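Local coordinates for protein CofB (Escherichia coli, PDB 5AX6) that serves as a homotrimeric minor pilin of the type IVb pilus CFA/III of human enterotoxigenic Escherichia coli and probably takes part in pilus assembly, at residues 60-63 with 64-67; 69-72 with 73-76; 460-464 with 465-469. All blocks are in the same frame, centred on the assembly; numbering follows the deposited sequence.

Contact 1: 60-63 with 64-67; sequences NKDL and NSTM
D62 turns its carboxylate forward along the chain toward N64, because CG stands anti to the backbone N (chi1 -173°), on the side of the residue's own carbonyl carbon. From there OD1 accepts the backbone N of N64 at 2.8 Å, a nearly straight bond (165° at the hydrogen) whose donor lies above the carboxylate plane. The backbone closes the same corner: S65 N reaches D62 O at 3.0 Å. S65 carries OG beside its own backbone N (chi1 -60°), which lays the hydroxyl against D62 CB, with OG and CB 3.0 Å apart. The aspartate is thus engaged at its carboxylate, its carbonyl and its CB.

Beside the turn, N60 CB packs on T66 O at 3.5 Å, and N60 ND2 passes M67 CG at 4.1 Å. N60 ND2 donates to a water 2.9 Å away that also lies within reach of D62 O and S65 O, while N60 OD1 is held by T58 OG1. R224 binds L63 O and R141 binds N60 O, tying the loop to strands 220-227 and 139-148. The side-chain bond from D62 to the N-H two residues on is an Asx turn, here superimposed on a type I beta turn, D62 to S65, in the long loop between strands 37-42 and 75-76 of the pilin domain.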
# COMPACT_ATOMS: atom_id res chain seq x y z
N ASN A 60 -39.56 -1.72 25.41
CA ASN A 60 -39.41 -3.14 25.75
C ASN A 60 -37.98 -3.64 25.52
O ASN A 60 -37.70 -4.37 24.57
CB ASN A 60 -40.41 -3.99 24.96
CG ASN A 60 -40.39 -3.72 23.46
OD1 ASN A 60 -40.25 -2.58 23.02
ND2 ASN A 60 -40.55 -4.77 22.67
N LYS A 61 -37.07 -3.26 26.42
CA LYS A 61 -35.66 -3.66 26.29
C LYS A 61 -35.48 -5.17 26.43
O LYS A 61 -34.60 -5.76 25.80
CB LYS A 61 -34.79 -2.95 27.33
CG LYS A 61 -34.84 -1.45 27.27
CD LYS A 61 -33.88 -0.89 28.30
CE LYS A 61 -33.96 0.61 28.39
NZ LYS A 61 -32.96 1.11 29.38
N ASP A 62 -36.29 -5.78 27.28
CA ASP A 62 -36.32 -7.23 27.43
C ASP A 62 -37.11 -7.83 26.26
O ASP A 62 -38.25 -7.44 26.03
CB ASP A 62 -36.96 -7.61 28.78
CG ASP A 62 -36.88 -9.10 29.09
OD1 ASP A 62 -36.91 -9.94 28.17
OD2 ASP A 62 -36.79 -9.43 30.29
N LEU A 63 -36.50 -8.75 25.53
CA LEU A 63 -37.17 -9.39 24.39
C LEU A 63 -38.51 -10.03 24.76
O LEU A 63 -39.38 -10.23 23.91
CB LEU A 63 -36.26 -10.44 23.77
CG LEU A 63 -35.17 -9.92 22.83
CD1 LEU A 63 -34.10 -10.98 22.61
CD2 LEU A 63 -35.80 -9.49 21.50
N ASN A 64 -38.67 -10.34 26.04
CA ASN A 64 -39.86 -11.06 26.48
C ASN A 64 -40.93 -10.15 27.07
O ASN A 64 -42.01 -10.61 27.43
CB ASN A 64 -39.47 -12.14 27.49
CG ASN A 64 -38.58 -13.19 26.87
OD1 ASN A 64 -38.98 -13.87 25.93
ND2 ASN A 64 -37.36 -13.32 27.38
N SER A 65 -40.64 -8.85 27.15
CA SER A 65 -41.58 -7.90 27.73
C SER A 65 -42.66 -7.53 26.73
O SER A 65 -42.50 -7.76 25.53
CB SER A 65 -40.86 -6.64 28.20
OG SER A 65 -39.89 -6.97 29.18
N THR A 66 -43.74 -6.93 27.24
CA THR A 66 -44.87 -6.53 26.41
C THR A 66 -44.48 -5.54 25.32
O THR A 66 -43.84 -4.53 25.60
CB THR A 66 -45.96 -5.86 27.24
OG1 THR A 66 -46.12 -6.58 28.47
CG2 THR A 66 -47.27 -5.83 26.45
N MET A 67 -44.90 -5.82 24.09
CA MET A 67 -44.70 -4.92 22.96
C MET A 67 -45.63 -3.72 23.08
O MET A 67 -46.75 -3.85 23.58
CB MET A 67 -44.94 -5.65 21.64
CG MET A 67 -43.91 -6.73 21.32
SD MET A 67 -44.37 -7.66 19.83
CE MET A 67 -44.40 -6.33 18.63
O HOH W 1 -40.57 -7.42 23.90
O HOH W 2 -38.25 -4.10 29.50

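Contact 2: 69-72 with 73-76; sequences TNAS and EFIN
N70 O takes two backbone donors from the residues that follow the bend. E73 N lies 2.8 Å from N70 O and comes from above the carbonyl plane, whereas F74 N, at 3.1 Å from N70 O, approaches nearly along the C=O axis. The two donors therefore use different directions round one oxygen, and the chain turns back between N70 and E73.

The side chains add a second layer. The N70 amide and the E73 carboxylate lie stacked, their planes 20° apart, although the two side chains cross at about a right angle; N70 CB comes 3.5 Å from E73 OE1, with CD almost as near. F74 holds CG between its backbone N and carbonyl carbon (chi1 65°), and this swings the ring back over A71, whose CA sits 3.8 Å from the ring centroid and 19° off the normal, a CH-pi contact. A71 CB touches F74 CZ at 3.9 Å, and the carbonyl carbon of T69 meets the ring edge.

What sets N70 in place is its own amide oxygen: the bond from S72 N to N70 OD1, 2.9 Å, makes an Asx turn, and S72 OG adds a second bond to the same oxygen at 2.8 Å, from the same face. An alanine here would keep the carbonyl acceptor but would probably leave S72 N and S72 OG without this mate and the E73 carboxylate without its stacked amide.

Further out, S68 OG binds both E73 OE1 and N70 N. R125 makes a cation-pi contact with the F74 ring, and N56 ND2 holds F74 O. The turn thus delivers the chain into strand 75-76, where I75 pairs by backbone hydrogen bonds with I126 of strand 121-130; within this chain, 75-76 is an outermost strand of the antiparallel pilin sheet.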
# COMPACT_ATOMS: atom_id res chain seq x y z
N THR A 69 -48.36 -0.81 22.39
CA THR A 69 -49.65 -0.78 21.71
C THR A 69 -49.97 0.63 21.25
O THR A 69 -51.09 0.92 20.82
CB THR A 69 -50.79 -1.24 22.63
OG1 THR A 69 -50.85 -0.38 23.77
CG2 THR A 69 -50.57 -2.68 23.09
N ASN A 70 -48.98 1.51 21.36
CA ASN A 70 -49.18 2.95 21.20
C ASN A 70 -48.55 3.43 19.88
O ASN A 70 -47.36 3.25 19.68
CB ASN A 70 -48.58 3.66 22.42
CG ASN A 70 -48.86 5.15 22.46
OD1 ASN A 70 -48.92 5.81 21.43
ND2 ASN A 70 -49.01 5.69 23.66
N ALA A 71 -49.35 4.01 18.98
CA ALA A 71 -48.87 4.32 17.63
C ALA A 71 -47.89 5.49 17.61
O ALA A 71 -47.27 5.78 16.58
CB ALA A 71 -50.05 4.62 16.71
N SER A 72 -47.76 6.17 18.75
CA SER A 72 -46.75 7.21 18.90
C SER A 72 -45.45 6.62 19.44
O SER A 72 -44.47 7.33 19.63
CB SER A 72 -47.26 8.31 19.83
OG SER A 72 -47.13 7.91 21.18
N GLU A 73 -45.46 5.32 19.71
CA GLU A 73 -44.26 4.63 20.19
C GLU A 73 -43.70 3.73 19.10
O GLU A 73 -42.55 3.88 18.70
CB GLU A 73 -44.57 3.81 21.45
CG GLU A 73 -44.98 4.71 22.62
CD GLU A 73 -45.39 3.95 23.86
OE1 GLU A 73 -45.51 2.70 23.79
OE2 GLU A 73 -45.62 4.61 24.89
N PHE A 74 -44.50 2.80 18.59
CA PHE A 74 -44.05 2.04 17.44
C PHE A 74 -44.21 2.88 16.18
O PHE A 74 -44.83 3.96 16.20
CB PHE A 74 -44.77 0.69 17.31
CG PHE A 74 -46.24 0.79 17.03
CD1 PHE A 74 -46.71 1.02 15.74
CD2 PHE A 74 -47.17 0.59 18.05
CE1 PHE A 74 -48.08 1.08 15.48
CE2 PHE A 74 -48.54 0.64 17.79
CZ PHE A 74 -48.99 0.88 16.51
N ILE A 75 -43.66 2.40 15.08
CA ILE A 75 -43.75 3.09 13.81
C ILE A 75 -44.52 2.23 12.82
O ILE A 75 -44.09 1.13 12.47
CB ILE A 75 -42.34 3.42 13.27
CG1 ILE A 75 -41.66 4.43 14.20
CG2 ILE A 75 -42.41 3.98 11.84
CD1 ILE A 75 -40.21 4.72 13.80
N ASN A 76 -45.67 2.71 12.37
CA ASN A 76 -46.45 1.94 11.42
C ASN A 76 -45.74 1.98 10.07
O ASN A 76 -45.16 3.00 9.70
CB ASN A 76 -47.87 2.48 11.31
CG ASN A 76 -48.85 1.46 10.79
OD1 ASN A 76 -48.47 0.35 10.40
ND2 ASN A 76 -50.13 1.82 10.77
O HOH W 3 -47.01 4.74 13.94

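Contact 3: 460-464 with 465-469; sequences GVFDP and LTNTT
D463, L465 and P464 meet at the tip of a beta hairpin, and D463 makes most of the polar links there. Its carboxylate, with CG anti to the backbone N (chi1 -172°), curls over the bend so that OD1 faces L465 N at 3.0 Å, a weak, bent bond of 132° at the hydrogen. The same OD1 rests 3.3 Å from L465 CB, and the two side chains pass each other at a slant. P464 leads the chain from the strand into the bend; its ring has no N-H to offer.

The backbone of D463 pairs with the returning strand. D463 N gives a nearly straight bond to T468 O at 2.8 Å, and T468 N returns one to D463 O at 3.1 Å. T466 N adds a weak bond to D463 O. Because N467 and T468 both stand opposite D463, a G1 beta bulge results, and N467 sits there with positive phi. T466 OG1 and T468 OG1 share a hydrogen bond across the bulge.

On the other face of the hairpin F462 leans along the returning strand: its CZ lies 3.6 Å from N467 CA, while T469 OG1 comes to the ring edge, near its plane. The ring also meets Y438 of the third subunit, their planes at about 25°. Chemically, the hairpin end is closed by main-chain bonds made by both D463 N and D463 O, with the carboxylate adding a lesser share, and the apolar F462 ring links this tip to a neighbouring chain.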
# COMPACT_ATOMS: atom_id res chain seq x y z
N GLY A 460 40.38 -9.72 -41.42
CA GLY A 460 41.20 -9.76 -42.62
C GLY A 460 41.96 -8.46 -42.79
O GLY A 460 41.37 -7.38 -42.70
N VAL A 461 43.26 -8.56 -43.04
CA VAL A 461 44.12 -7.40 -43.20
C VAL A 461 45.10 -7.61 -44.36
O VAL A 461 45.69 -8.68 -44.47
CB VAL A 461 44.90 -7.09 -41.90
CG1 VAL A 461 46.00 -6.05 -42.15
CG2 VAL A 461 43.93 -6.62 -40.79
N PHE A 462 45.25 -6.61 -45.21
CA PHE A 462 46.28 -6.65 -46.24
C PHE A 462 47.44 -5.75 -45.84
O PHE A 462 47.24 -4.58 -45.54
CB PHE A 462 45.74 -6.22 -47.60
CG PHE A 462 46.80 -6.19 -48.68
CD1 PHE A 462 47.29 -7.37 -49.22
CD2 PHE A 462 47.32 -4.98 -49.13
CE1 PHE A 462 48.27 -7.35 -50.20
CE2 PHE A 462 48.30 -4.95 -50.11
CZ PHE A 462 48.78 -6.14 -50.65
N ASP A 463 48.65 -6.30 -45.83
CA ASP A 463 49.84 -5.53 -45.51
C ASP A 463 50.48 -5.04 -46.81
O ASP A 463 51.09 -5.81 -47.54
CB ASP A 463 50.83 -6.39 -44.71
CG ASP A 463 52.02 -5.59 -44.18
OD1 ASP A 463 52.30 -4.48 -44.69
OD2 ASP A 463 52.67 -6.07 -43.23
N PRO A 464 50.35 -3.73 -47.10
CA PRO A 464 50.85 -3.18 -48.37
C PRO A 464 52.38 -3.11 -48.42
O PRO A 464 52.95 -3.14 -49.51
CB PRO A 464 50.24 -1.77 -48.41
CG PRO A 464 49.97 -1.43 -46.98
CD PRO A 464 49.65 -2.72 -46.28
N LEU A 465 53.02 -3.04 -47.26
CA LEU A 465 54.48 -3.01 -47.17
C LEU A 465 55.12 -4.30 -47.69
O LEU A 465 56.16 -4.26 -48.34
CB LEU A 465 54.92 -2.75 -45.73
CG LEU A 465 55.38 -1.33 -45.41
CD1 LEU A 465 54.46 -0.30 -46.07
CD2 LEU A 465 55.44 -1.11 -43.90
N THR A 466 54.49 -5.43 -47.39
CA THR A 466 55.04 -6.72 -47.78
C THR A 466 54.14 -7.43 -48.78
O THR A 466 54.43 -8.56 -49.20
CB THR A 466 55.27 -7.63 -46.56
OG1 THR A 466 54.00 -7.94 -45.96
CG2 THR A 466 56.16 -6.93 -45.54
N ASN A 467 53.06 -6.77 -49.17
CA ASN A 467 52.09 -7.36 -50.10
C ASN A 467 51.58 -8.72 -49.61
O ASN A 467 51.50 -9.67 -50.38
CB ASN A 467 52.69 -7.49 -51.49
CG ASN A 467 52.37 -6.31 -52.38
OD1 ASN A 467 52.18 -5.19 -51.89
ND2 ASN A 467 52.31 -6.54 -53.68
N THR A 468 51.24 -8.79 -48.33
CA THR A 468 50.86 -10.05 -47.71
C THR A 468 49.45 -9.95 -47.14
O THR A 468 49.09 -8.95 -46.52
CB THR A 468 51.85 -10.45 -46.60
OG1 THR A 468 53.18 -10.48 -47.13
CG2 THR A 468 51.49 -11.81 -46.01
N THR A 469 48.65 -10.99 -47.36
CA THR A 469 47.28 -11.03 -46.84
C THR A 469 47.21 -11.86 -45.57
O THR A 469 47.69 -13.00 -45.53
CB THR A 469 46.31 -11.58 -47.89
OG1 THR A 469 46.36 -10.75 -49.06
CG2 THR A 469 44.89 -11.60 -47.35

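Overall arrangement
Contacts 1 and 2 follow each other along the loop that leads into strand 75-76, their centres 14 Å apart, and both belong to the pilin domain. Both combine an Asx turn with main-chain bonds to a carbonyl, and R125 serves as a neighbour to each, meeting M67 in one and the F74 ring in the other. Contact 3 lies at the far end of the elongated chain, in the C-terminal domain, with nearest atoms about 98 Å from contact 1 and 99 Å from contact 2. Subunit contacts occur at both ends: L63 and N64 pack on Q48 of the second subunit, whereas contact 3 meets the third.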